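Local coordinates for protein GRMZM2G135359 pseudokinase (Zea mays, PDB 6CPY) that is a membrane-bound receptor-like pseudokinase, its kinase-fold domain present here without nucleotide and perhaps able to bind ATP, at residues G128-V136 against V224-V233. Sequence-based numbering, arbitrary orientation.
Sequences GTLFEHLHV and VLLEILTGRV
H135 NE2 donates to E227 OE2 over 2.6 Å, with an N-H...O angle of 164°. The acceptor lies practically in the imidazole plane but is met on the anti side, somewhat out of the carboxylate plane, and ring and carboxylate are only modestly tilted against each other. With CG anti to the backbone N (chi1 -176°) and the chain extended beyond it, the E227 carboxylate reaches H135. At the same ring's edge, G231 O comes 3.2 Å from H135 CE1, and a water 2.7 Å from H135 ND1 makes a further, weak bond to that carbonyl. V233 CG1 lies over one face of the imidazole, 4.1 Å from CE1, and L134 CB covers the opposite face, so the ring is sandwiched between them. With an alanine here instead of H135, E227 OE2 would probably lose its donor from helix 130-135, and V233 CG1 the ring face it packs on.

Apolar contacts continue the interface beside this pair: L130 CD2 meets I228 CG1 at 3.8 Å, the two side chains crossing at about a right angle, and L134 CD1 lies 4.3 Å from I228 CG1. In the kinase fold this is C-lobe packing, joining the short helix 130-135, which follows the hinge and corresponds to αD, to the C-terminal end of helix 214-230, which corresponds to αF. The axes of the two helical segments approach to 10.4 Å at 31°.

F131 offers one ring face to H135 CD2, offset toward the rim. In the second shell, S175 OG also hydrogen-bonds E227 OE2, giving that buried oxygen a second partner. T129 and E132 close a capping box at the start of helix 130-135, while an ST turn lies at the end of helix 214-230, where R232 N donates to T230 OG1.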
loop_
_atom_site.group_PDB
_atom_site.type_symbol
_atom_site.label_atom_id
_atom_site.label_comp_id
_atom_site.label_asym_id
_atom_site.label_seq_id
_atom_site.Cartn_x
_atom_site.Cartn_y
_atom_site.Cartn_z
ATOM N N GLY A 128 11.775 0.726 -3.377
ATOM C CA GLY A 128 11.089 -0.499 -3.738
ATOM C C GLY A 128 10.088 -0.958 -2.690
ATOM O O GLY A 128 9.609 -0.141 -1.906
ATOM N N THR A 129 9.796 -2.257 -2.680
ATOM C CA THR A 129 8.770 -2.835 -1.792
ATOM C C THR A 129 9.348 -3.399 -0.504
ATOM O O THR A 129 10.531 -3.755 -0.422
ATOM C CB THR A 129 7.981 -3.967 -2.461
ATOM O OG1 THR A 129 8.833 -5.100 -2.669
ATOM C CG2 THR A 129 7.369 -3.500 -3.794
ATOM N N LEU A 130 8.495 -3.504 0.504
ATOM C CA LEU A 130 8.890 -4.124 1.759
ATOM C C LEU A 130 9.284 -5.591 1.518
ATOM O O LEU A 130 10.299 -6.057 2.048
ATOM C CB LEU A 130 7.745 -4.010 2.775
ATOM C CG LEU A 130 7.937 -4.675 4.136
ATOM C CD1 LEU A 130 9.166 -4.152 4.859
ATOM C CD2 LEU A 130 6.691 -4.469 4.976
ATOM N N PHE A 131 8.497 -6.304 0.711
ATOM C CA PHE A 131 8.779 -7.708 0.370
ATOM C C PHE A 131 10.208 -7.880 -0.151
ATOM O O PHE A 131 10.929 -8.774 0.307
ATOM C CB PHE A 131 7.779 -8.239 -0.675
ATOM C CG PHE A 131 7.948 -9.713 -0.982
ATOM C CD1 PHE A 131 8.855 -10.135 -1.940
ATOM C CD2 PHE A 131 7.201 -10.670 -0.305
ATOM C CE1 PHE A 131 9.015 -11.484 -2.213
ATOM C CE2 PHE A 131 7.355 -12.015 -0.572
ATOM C CZ PHE A 131 8.264 -12.422 -1.530
ATOM N N GLU A 132 10.601 -7.023 -1.090
ATOM C CA GLU A 132 11.948 -7.037 -1.676
ATOM C C GLU A 132 13.029 -6.896 -0.620
ATOM O O GLU A 132 13.971 -7.684 -0.590
ATOM C CB GLU A 132 12.113 -5.922 -2.721
ATOM C CG GLU A 132 11.498 -6.253 -4.072
ATOM C CD GLU A 132 11.275 -5.038 -4.966
ATOM O OE1 GLU A 132 11.583 -3.893 -4.558
ATOM O OE2 GLU A 132 10.771 -5.234 -6.093
ATOM N N HIS A 133 12.890 -5.900 0.252
ATOM C CA HIS A 133 13.884 -5.661 1.297
ATOM C C HIS A 133 13.939 -6.716 2.380
ATOM O O HIS A 133 15.003 -6.919 2.970
ATOM C CB HIS A 133 13.716 -4.268 1.900
ATOM C CG HIS A 133 14.293 -3.193 1.047
ATOM N ND1 HIS A 133 15.626 -2.846 1.092
ATOM C CD2 HIS A 133 13.738 -2.433 0.075
ATOM C CE1 HIS A 133 15.860 -1.895 0.206
ATOM N NE2 HIS A 133 14.731 -1.623 -0.424
ATOM N N LEU A 134 12.825 -7.399 2.635
ATOM C CA LEU A 134 12.790 -8.472 3.620
ATOM C C LEU A 134 13.296 -9.808 3.074
ATOM O O LEU A 134 13.929 -10.563 3.801
ATOM C CB LEU A 134 11.377 -8.665 4.172
ATOM C CG LEU A 134 10.819 -7.567 5.081
ATOM C CD1 LEU A 134 9.398 -7.883 5.499
ATOM C CD2 LEU A 134 11.698 -7.380 6.313
ATOM N N HIS A 135 13.013 -10.095 1.805
ATOM C CA HIS A 135 13.176 -11.453 1.282
ATOM C C HIS A 135 14.160 -11.615 0.110
ATOM O O HIS A 135 14.672 -12.715 -0.101
ATOM C CB HIS A 135 11.811 -12.022 0.890
ATOM C CG HIS A 135 10.775 -11.924 1.965
ATOM N ND1 HIS A 135 10.838 -12.645 3.140
ATOM C CD2 HIS A 135 9.634 -11.196 2.031
ATOM C CE1 HIS A 135 9.779 -12.365 3.879
ATOM N NE2 HIS A 135 9.037 -11.484 3.229
ATOM N N VAL A 136 14.442 -10.559 -0.644
ATOM C CA VAL A 136 15.345 -10.698 -1.793
ATOM C C VAL A 136 16.808 -10.532 -1.363
ATOM O O VAL A 136 17.214 -9.478 -0.856
ATOM C CB VAL A 136 14.977 -9.746 -2.950
ATOM C CG1 VAL A 136 15.957 -9.896 -4.104
ATOM C CG2 VAL A 136 13.556 -10.027 -3.428
ATOM N N VAL A 224 1.604 -8.941 8.424
ATOM C CA VAL A 224 2.706 -8.140 7.896
ATOM C C VAL A 224 3.675 -7.769 9.021
ATOM O O VAL A 224 4.897 -7.783 8.829
ATOM C CB VAL A 224 2.193 -6.881 7.148
ATOM C CG1 VAL A 224 3.333 -5.921 6.840
ATOM C CG2 VAL A 224 1.487 -7.279 5.856
ATOM N N LEU A 225 3.137 -7.411 10.185
ATOM C CA LEU A 225 3.973 -7.150 11.354
ATOM C C LEU A 225 4.796 -8.403 11.711
ATOM O O LEU A 225 6.006 -8.317 11.963
ATOM C CB LEU A 225 3.130 -6.672 12.537
ATOM C CG LEU A 225 3.885 -6.441 13.852
ATOM C CD1 LEU A 225 5.028 -5.469 13.660
ATOM C CD2 LEU A 225 2.940 -5.943 14.938
ATOM N N LEU A 226 4.146 -9.566 11.712
ATOM C CA LEU A 226 4.852 -10.835 11.952
ATOM C C LEU A 226 5.964 -11.076 10.932
ATOM O O LEU A 226 7.047 -11.550 11.273
ATOM C CB LEU A 226 3.868 -12.014 11.925
ATOM C CG LEU A 226 4.455 -13.380 12.323
ATOM C CD1 LEU A 226 4.995 -13.306 13.745
ATOM C CD2 LEU A 226 3.418 -14.480 12.184
ATOM N N GLU A 227 5.685 -10.739 9.675
ATOM C CA GLU A 227 6.660 -10.867 8.596
ATOM C C GLU A 227 7.840 -9.926 8.787
ATOM O O GLU A 227 8.985 -10.308 8.588
ATOM C CB GLU A 227 5.968 -10.616 7.254
ATOM C CG GLU A 227 6.853 -10.801 6.035
ATOM C CD GLU A 227 6.163 -10.358 4.759
ATOM O OE1 GLU A 227 4.927 -10.165 4.783
ATOM O OE2 GLU A 227 6.859 -10.213 3.734
ATOM N N ILE A 228 7.553 -8.703 9.219
ATOM C CA ILE A 228 8.601 -7.721 9.482
ATOM C C ILE A 228 9.488 -8.207 10.639
ATOM O O ILE A 228 10.711 -8.080 10.596
ATOM C CB ILE A 228 7.983 -6.340 9.808
ATOM C CG1 ILE A 228 7.357 -5.715 8.550
ATOM C CG2 ILE A 228 9.017 -5.423 10.415
ATOM C CD1 ILE A 228 6.394 -4.574 8.809
ATOM N N LEU A 229 8.865 -8.785 11.660
ATOM C CA LEU A 229 9.605 -9.260 12.829
ATOM C C LEU A 229 10.432 -10.530 12.604
ATOM O O LEU A 229 11.509 -10.669 13.182
ATOM C CB LEU A 229 8.642 -9.487 13.985
ATOM C CG LEU A 229 8.031 -8.231 14.598
ATOM C CD1 LEU A 229 6.900 -8.649 15.527
ATOM C CD2 LEU A 229 9.051 -7.394 15.354
ATOM N N THR A 230 9.919 -11.452 11.796
ATOM C CA THR A 230 10.521 -12.782 11.641
ATOM C C THR A 230 11.275 -12.955 10.328
ATOM O O THR A 230 12.115 -13.849 10.198
ATOM C CB THR A 230 9.459 -13.902 11.700
ATOM O OG1 THR A 230 8.545 -13.767 10.603
ATOM C CG2 THR A 230 8.698 -13.860 12.979
ATOM N N GLY A 231 10.949 -12.127 9.343
ATOM C CA GLY A 231 11.419 -12.322 7.987
ATOM C C GLY A 231 10.807 -13.507 7.254
ATOM O O GLY A 231 11.326 -13.889 6.209
ATOM N N ARG A 232 9.714 -14.069 7.773
ATOM C CA ARG A 232 9.062 -15.254 7.189
ATOM C C ARG A 232 7.651 -14.955 6.666
ATOM O O ARG A 232 6.910 -14.162 7.258
ATOM C CB ARG A 232 8.960 -16.371 8.227
ATOM C CG ARG A 232 10.293 -16.900 8.735
ATOM C CD ARG A 232 10.094 -17.599 10.068
ATOM N NE ARG A 232 11.310 -18.228 10.591
ATOM C CZ ARG A 232 11.710 -19.475 10.326
ATOM N NH1 ARG A 232 11.006 -20.265 9.516
ATOM N NH2 ARG A 232 12.831 -19.933 10.873
ATOM N N VAL A 233 7.280 -15.622 5.572
ATOM C CA VAL A 233 5.977 -15.426 4.926
ATOM C C VAL A 233 5.410 -16.777 4.469
ATOM O O VAL A 233 6.181 -17.674 4.115
ATOM C CB VAL A 233 6.110 -14.460 3.718
ATOM C CG1 VAL A 233 6.956 -15.068 2.609
ATOM C CG2 VAL A 233 4.744 -14.051 3.183
HETATM O O HOH W 1 12.978 -14.330 3.335
#